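Local structure of alpha-1,3-glucanase (Streptomyces thermodiastaticus, 7C7D) at residues 252-266 against 276-290. The protein probably hydrolyses the alpha-1,3-glucosidic linkages of alpha-1,3-glucan as the catalytic unit of a thermostable family GH87 enzyme. Residues are numbered along the deposited sequence; the frame is centred on the assembly and turned at random. Where two conformers were deposited one is given.
Sequences PLSGVQNVTLQGAGS and FIDQTDSAGHVHLKD
The ring of Phe276 meets Leu261 at its edge, near the ring plane, where CZ lies 3.8 Å from Leu261 CD2, while Leu253 CD1 reaches CE1 obliquely. Although the CB of Phe276 points away from 252-266, CG anti to the backbone N (chi1 -179°) turns the ring back so that its CE1-CZ end meets both leucines. The His287 imidazole has Thr260 OG1 at its edge, and its ND1 bonds to Ser318 OG on the next coil. Asn258 ND2 comes obliquely to His285, nearest CB (3.7 Å), with amide and ring planes 15° apart.

The Gln279 amide grips the backbone of Val256 at both ends: OE1 accepts from Val256 N (2.9 Å) on an in-plane lone pair, and NE2 donates to Val256 O (3.1 Å). The Gln279 CB points toward 252-266, and the chain, extended beyond CG, carries the amide to Val256. Ser282 OG gives Val256 O a second bond (2.8 Å) and accepts from Gly284 N in an ST turn. Ala283 N approaches Gln257 OE1 from above the carbonyl plane, 47° out of it.

Strands 259-263 and 286-289 run parallel, stacked as successive coils of a right-handed parallel beta-helix, the fold of pectate lyase-like proteins. Val259, Leu261, Val286 and Leu288 share the inward face; Thr260, Gln262, His287 and Lys289 share the other, where two waters link Lys289 NZ to Thr260 OG1 and Gln262 OE1. Chemistry thus divides the contact: aliphatic and aromatic groups fill the interior, water bridges the polar face, and the side chains of Gln279, whose NE2 also donates to Ser312 O, Ser282 and Gln257 satisfy turn backbone that strand pairing does not reach.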
loop_
_atom_site.group_PDB
_atom_site.type_symbol
_atom_site.label_atom_id
_atom_site.label_comp_id
_atom_site.label_asym_id
_atom_site.label_seq_id
_atom_site.Cartn_x
_atom_site.Cartn_y
_atom_site.Cartn_z
ATOM N N PRO A 252 -7.618 23.779 -3.060
ATOM C CA PRO A 252 -6.256 23.251 -3.084
ATOM C C PRO A 252 -5.232 24.367 -3.062
ATOM O O PRO A 252 -5.534 25.519 -3.384
ATOM C CB PRO A 252 -6.197 22.574 -4.446
ATOM C CG PRO A 252 -7.041 23.459 -5.321
ATOM C CD PRO A 252 -8.142 24.001 -4.422
ATOM N N LEU A 253 -4.012 24.016 -2.677
ATOM C CA LEU A 253 -2.855 24.854 -2.930
ATOM C C LEU A 253 -2.318 24.538 -4.317
ATOM O O LEU A 253 -2.199 23.366 -4.696
ATOM C CB LEU A 253 -1.765 24.598 -1.890
ATOM C CG LEU A 253 -2.141 24.878 -0.433
ATOM C CD1 LEU A 253 -1.074 24.378 0.532
ATOM C CD2 LEU A 253 -2.395 26.363 -0.214
ATOM N N SER A 254 -2.014 25.581 -5.076
ATOM C CA SER A 254 -1.322 25.474 -6.348
ATOM C C SER A 254 -0.191 26.500 -6.357
ATOM O O SER A 254 -0.035 27.291 -5.420
ATOM C CB SER A 254 -2.299 25.645 -7.517
ATOM O OG SER A 254 -2.841 26.951 -7.515
ATOM N N GLY A 255 0.605 26.509 -7.419
ATOM C CA GLY A 255 1.800 27.328 -7.364
ATOM C C GLY A 255 2.753 26.938 -6.257
ATOM O O GLY A 255 3.553 27.763 -5.811
ATOM N N VAL A 256 2.681 25.697 -5.784
ATOM C CA VAL A 256 3.633 25.206 -4.796
ATOM C C VAL A 256 4.926 24.874 -5.535
ATOM O O VAL A 256 4.997 23.891 -6.276
ATOM C CB VAL A 256 3.087 23.999 -4.027
ATOM C CG1 VAL A 256 4.049 23.609 -2.924
ATOM C CG2 VAL A 256 1.710 24.313 -3.437
ATOM N N GLN A 257 5.931 25.732 -5.371
ATOM C CA GLN A 257 7.249 25.551 -5.958
ATOM C C GLN A 257 8.248 26.302 -5.095
ATOM O O GLN A 257 7.885 27.232 -4.371
ATOM C CB GLN A 257 7.315 26.050 -7.409
ATOM C CG GLN A 257 6.911 27.513 -7.613
ATOM C CD GLN A 257 6.755 27.885 -9.089
ATOM O OE1 GLN A 257 6.323 27.067 -9.910
ATOM N NE2 GLN A 257 7.103 29.121 -9.429
ATOM N N ASN A 258 9.510 25.879 -5.171
ATOM C CA ASN A 258 10.621 26.591 -4.538
ATOM C C ASN A 258 10.354 26.858 -3.060
ATOM O O ASN A 258 10.496 27.979 -2.571
ATOM C CB ASN A 258 10.946 27.892 -5.274
ATOM C CG ASN A 258 11.334 27.663 -6.714
ATOM O OD1 ASN A 258 10.810 28.307 -7.622
ATOM N ND2 ASN A 258 12.262 26.746 -6.932
ATOM N N VAL A 259 9.949 25.814 -2.340
ATOM C CA VAL A 259 9.556 25.987 -0.951
ATOM C C VAL A 259 9.653 24.652 -0.236
ATOM O O VAL A 259 9.415 23.592 -0.822
ATOM C CB VAL A 259 8.137 26.604 -0.848
ATOM C CG1 VAL A 259 7.068 25.573 -1.219
ATOM C CG2 VAL A 259 7.898 27.180 0.544
ATOM N N THR A 260 10.016 24.713 1.036
ATOM C CA THR A 260 9.903 23.595 1.953
ATOM C C THR A 260 8.739 23.890 2.884
ATOM O O THR A 260 8.665 24.976 3.471
ATOM C CB THR A 260 11.194 23.446 2.760
ATOM O OG1 THR A 260 12.261 23.060 1.886
ATOM C CG2 THR A 260 11.035 22.408 3.861
ATOM N N LEU A 261 7.803 22.959 2.966
ATOM C CA LEU A 261 6.702 23.031 3.916
ATOM C C LEU A 261 7.017 22.018 5.006
ATOM O O LEU A 261 6.972 20.806 4.769
ATOM C CB LEU A 261 5.384 22.710 3.217
ATOM C CG LEU A 261 4.059 23.051 3.893
ATOM C CD1 LEU A 261 4.064 24.462 4.423
ATOM C CD2 LEU A 261 2.914 22.864 2.914
ATOM N N GLN A 262 7.361 22.515 6.189
ATOM C CA GLN A 262 7.893 21.684 7.254
ATOM C C GLN A 262 7.063 21.829 8.518
ATOM O O GLN A 262 6.867 22.944 9.019
ATOM C CB GLN A 262 9.336 22.068 7.552
ATOM C CG GLN A 262 9.938 21.291 8.701
ATOM C CD GLN A 262 11.430 21.469 8.788
ATOM O OE1 GLN A 262 12.047 22.057 7.900
ATOM N NE2 GLN A 262 12.026 20.963 9.860
ATOM N N GLY A 263 6.599 20.692 9.039
ATOM C CA GLY A 263 5.951 20.644 10.329
ATOM C C GLY A 263 6.907 20.215 11.434
ATOM O O GLY A 263 8.095 19.971 11.226
ATOM N N ALA A 264 6.349 20.129 12.637
ATOM C CA ALA A 264 7.083 19.725 13.828
ATOM C C ALA A 264 7.116 18.216 14.007
ATOM O O ALA A 264 7.641 17.733 15.022
ATOM C CB ALA A 264 6.456 20.374 15.067
ATOM N N GLY A 265 6.591 17.469 13.039
ATOM C CA GLY A 265 6.386 16.041 13.158
ATOM C C GLY A 265 4.950 15.701 12.825
ATOM O O GLY A 265 4.035 16.448 13.178
ATOM N N SER A 266 4.739 14.574 12.144
ATOM C CA SER A 266 3.410 14.223 11.666
ATOM C C SER A 266 2.431 13.870 12.781
ATOM O O SER A 266 1.240 13.708 12.497
ATOM C CB SER A 266 3.508 13.072 10.670
ATOM O OG SER A 266 3.958 11.906 11.330
ATOM N N PHE A 276 -5.373 18.775 -0.951
ATOM C CA PHE A 276 -4.329 19.610 -0.365
ATOM C C PHE A 276 -3.516 20.360 -1.418
ATOM O O PHE A 276 -3.496 21.596 -1.431
ATOM C CB PHE A 276 -3.444 18.773 0.562
ATOM C CG PHE A 276 -2.356 19.557 1.231
ATOM C CD1 PHE A 276 -2.658 20.591 2.104
ATOM C CD2 PHE A 276 -1.030 19.271 0.973
ATOM C CE1 PHE A 276 -1.652 21.311 2.722
ATOM C CE2 PHE A 276 -0.018 19.988 1.582
ATOM C CZ PHE A 276 -0.327 21.012 2.459
ATOM N N ILE A 277 -2.823 19.637 -2.299
ATOM C CA ILE A 277 -2.088 20.236 -3.409
ATOM C C ILE A 277 -2.663 19.687 -4.704
ATOM O O ILE A 277 -2.805 18.470 -4.855
ATOM C CB ILE A 277 -0.575 19.961 -3.309
ATOM C CG1 ILE A 277 0.029 20.763 -2.153
ATOM C CG2 ILE A 277 0.129 20.293 -4.624
ATOM C CD1 ILE A 277 1.447 20.325 -1.781
ATOM N N ASP A 278 -2.995 20.583 -5.634
ATOM C CA ASP A 278 -3.550 20.178 -6.923
ATOM C C ASP A 278 -3.031 21.158 -7.966
ATOM O O ASP A 278 -3.467 22.315 -8.013
ATOM C CB ASP A 278 -5.078 20.174 -6.857
ATOM C CG ASP A 278 -5.735 19.554 -8.081
ATOM O OD1 ASP A 278 -5.031 19.242 -9.065
ATOM O OD2 ASP A 278 -6.973 19.375 -8.051
ATOM N N GLN A 279 -2.084 20.713 -8.788
ATOM C CA GLN A 279 -1.471 21.596 -9.767
ATOM C C GLN A 279 -0.893 20.745 -10.882
ATOM O O GLN A 279 -0.322 19.684 -10.625
ATOM C CB GLN A 279 -0.374 22.450 -9.121
ATOM C CG GLN A 279 0.683 21.641 -8.380
ATOM C CD GLN A 279 1.619 22.508 -7.568
ATOM O OE1 GLN A 279 1.267 23.605 -7.146
ATOM N NE2 GLN A 279 2.833 22.025 -7.357
ATOM N N THR A 280 -1.054 21.206 -12.117
ATOM C CA THR A 280 -0.572 20.428 -13.248
ATOM C C THR A 280 0.917 20.600 -13.476
ATOM O O THR A 280 1.527 19.773 -14.162
ATOM C CB THR A 280 -1.336 20.796 -14.519
ATOM O OG1 THR A 280 -1.204 22.201 -14.759
ATOM C CG2 THR A 280 -2.810 20.440 -14.384
ATOM N N ASP A 281 1.519 21.637 -12.907
ATOM C CA ASP A 281 2.922 21.892 -13.159
ATOM C C ASP A 281 3.484 22.716 -12.011
ATOM O O ASP A 281 2.744 23.312 -11.225
ATOM C CB ASP A 281 3.108 22.575 -14.515
ATOM C CG ASP A 281 4.541 22.575 -14.973
ATOM O OD1 ASP A 281 5.018 23.650 -15.385
ATOM O OD2 ASP A 281 5.202 21.514 -14.896
ATOM N N SER A 282 4.809 22.712 -11.914
ATOM C CA SER A 282 5.514 23.401 -10.844
ATOM C C SER A 282 6.975 23.531 -11.243
ATOM O O SER A 282 7.531 22.642 -11.896
ATOM C CB SER A 282 5.409 22.601 -9.541
ATOM O OG SER A 282 6.344 23.038 -8.577
ATOM N N ALA A 283 7.591 24.648 -10.846
ATOM C CA ALA A 283 9.031 24.793 -11.003
ATOM C C ALA A 283 9.819 23.806 -10.159
ATOM O O ALA A 283 11.035 23.692 -10.343
ATOM C CB ALA A 283 9.449 26.222 -10.661
ATOM N N GLY A 284 9.178 23.107 -9.239
ATOM C CA GLY A 284 9.870 22.090 -8.479
ATOM C C GLY A 284 10.545 22.643 -7.243
ATOM O O GLY A 284 10.230 23.727 -6.742
ATOM N N HIS A 285 11.500 21.862 -6.740
ATOM C CA HIS A 285 12.201 22.194 -5.504
ATOM C C HIS A 285 11.214 22.406 -4.365
ATOM O O HIS A 285 11.324 23.346 -3.573
ATOM C CB HIS A 285 13.180 23.350 -5.697
ATOM C CG HIS A 285 14.104 23.129 -6.847
ATOM N ND1 HIS A 285 15.230 22.340 -6.751
ATOM C CD2 HIS A 285 14.035 23.530 -8.138
ATOM C CE1 HIS A 285 15.837 22.297 -7.923
ATOM N NE2 HIS A 285 15.132 23.009 -8.783
ATOM N N VAL A 286 10.236 21.508 -4.308
ATOM C CA VAL A 286 9.243 21.448 -3.249
ATOM C C VAL A 286 9.670 20.349 -2.294
ATOM O O VAL A 286 9.953 19.226 -2.721
ATOM C CB VAL A 286 7.856 21.121 -3.822
ATOM C CG1 VAL A 286 6.858 20.949 -2.687
ATOM C CG2 VAL A 286 7.417 22.193 -4.802
ATOM N N HIS A 287 9.704 20.655 -1.004
ATOM C CA HIS A 287 10.009 19.650 0.006
ATOM C C HIS A 287 8.909 19.657 1.054
ATOM O O HIS A 287 8.798 20.606 1.832
ATOM C CB HIS A 287 11.390 19.903 0.601
ATOM C CG HIS A 287 12.444 20.022 -0.446
ATOM N ND1 HIS A 287 12.954 18.928 -1.113
ATOM C CD2 HIS A 287 13.039 21.108 -0.993
ATOM C CE1 HIS A 287 13.834 19.335 -2.008
ATOM N NE2 HIS A 287 13.904 20.653 -1.956
ATOM N N LEU A 288 8.085 18.610 1.058
ATOM C CA LEU A 288 7.030 18.450 2.051
ATOM C C LEU A 288 7.574 17.534 3.136
ATOM O O LEU A 288 8.005 16.414 2.841
ATOM C CB LEU A 288 5.772 17.859 1.411
ATOM C CG LEU A 288 5.241 18.565 0.159
ATOM C CD1 LEU A 288 3.977 17.879 -0.366
ATOM C CD2 LEU A 288 4.970 20.032 0.451
ATOM N N LYS A 289 7.593 18.015 4.378
ATOM C CA LYS A 289 8.297 17.311 5.445
ATOM C C LYS A 289 7.544 17.383 6.763
ATOM O O LYS A 289 7.189 18.471 7.222
ATOM C CB LYS A 289 9.688 17.918 5.700
ATOM C CG LYS A 289 10.632 17.986 4.524
ATOM C CD LYS A 289 11.973 18.552 4.975
ATOM C CE LYS A 289 13.020 18.421 3.887
ATOM N NZ LYS A 289 14.301 19.102 4.236
ATOM N N ASP A 290 7.390 16.225 7.405
ATOM C CA ASP A 290 7.128 16.147 8.843
ATOM C C ASP A 290 5.807 16.792 9.252
ATOM O O ASP A 290 5.731 17.478 10.269
ATOM C CB ASP A 290 8.292 16.708 9.668
ATOM C CG ASP A 290 9.635 16.132 9.256
ATOM O OD1 ASP A 290 9.676 14.981 8.777
ATOM O OD2 ASP A 290 10.656 16.834 9.425
HETATM O O HOH W 1 1.404 25.468 -10.001
HETATM O O HOH W 2 14.358 21.483 3.049
HETATM O O HOH W 3 10.603 18.839 11.549
HETATM O O HOH W 4 14.468 21.647 5.778
#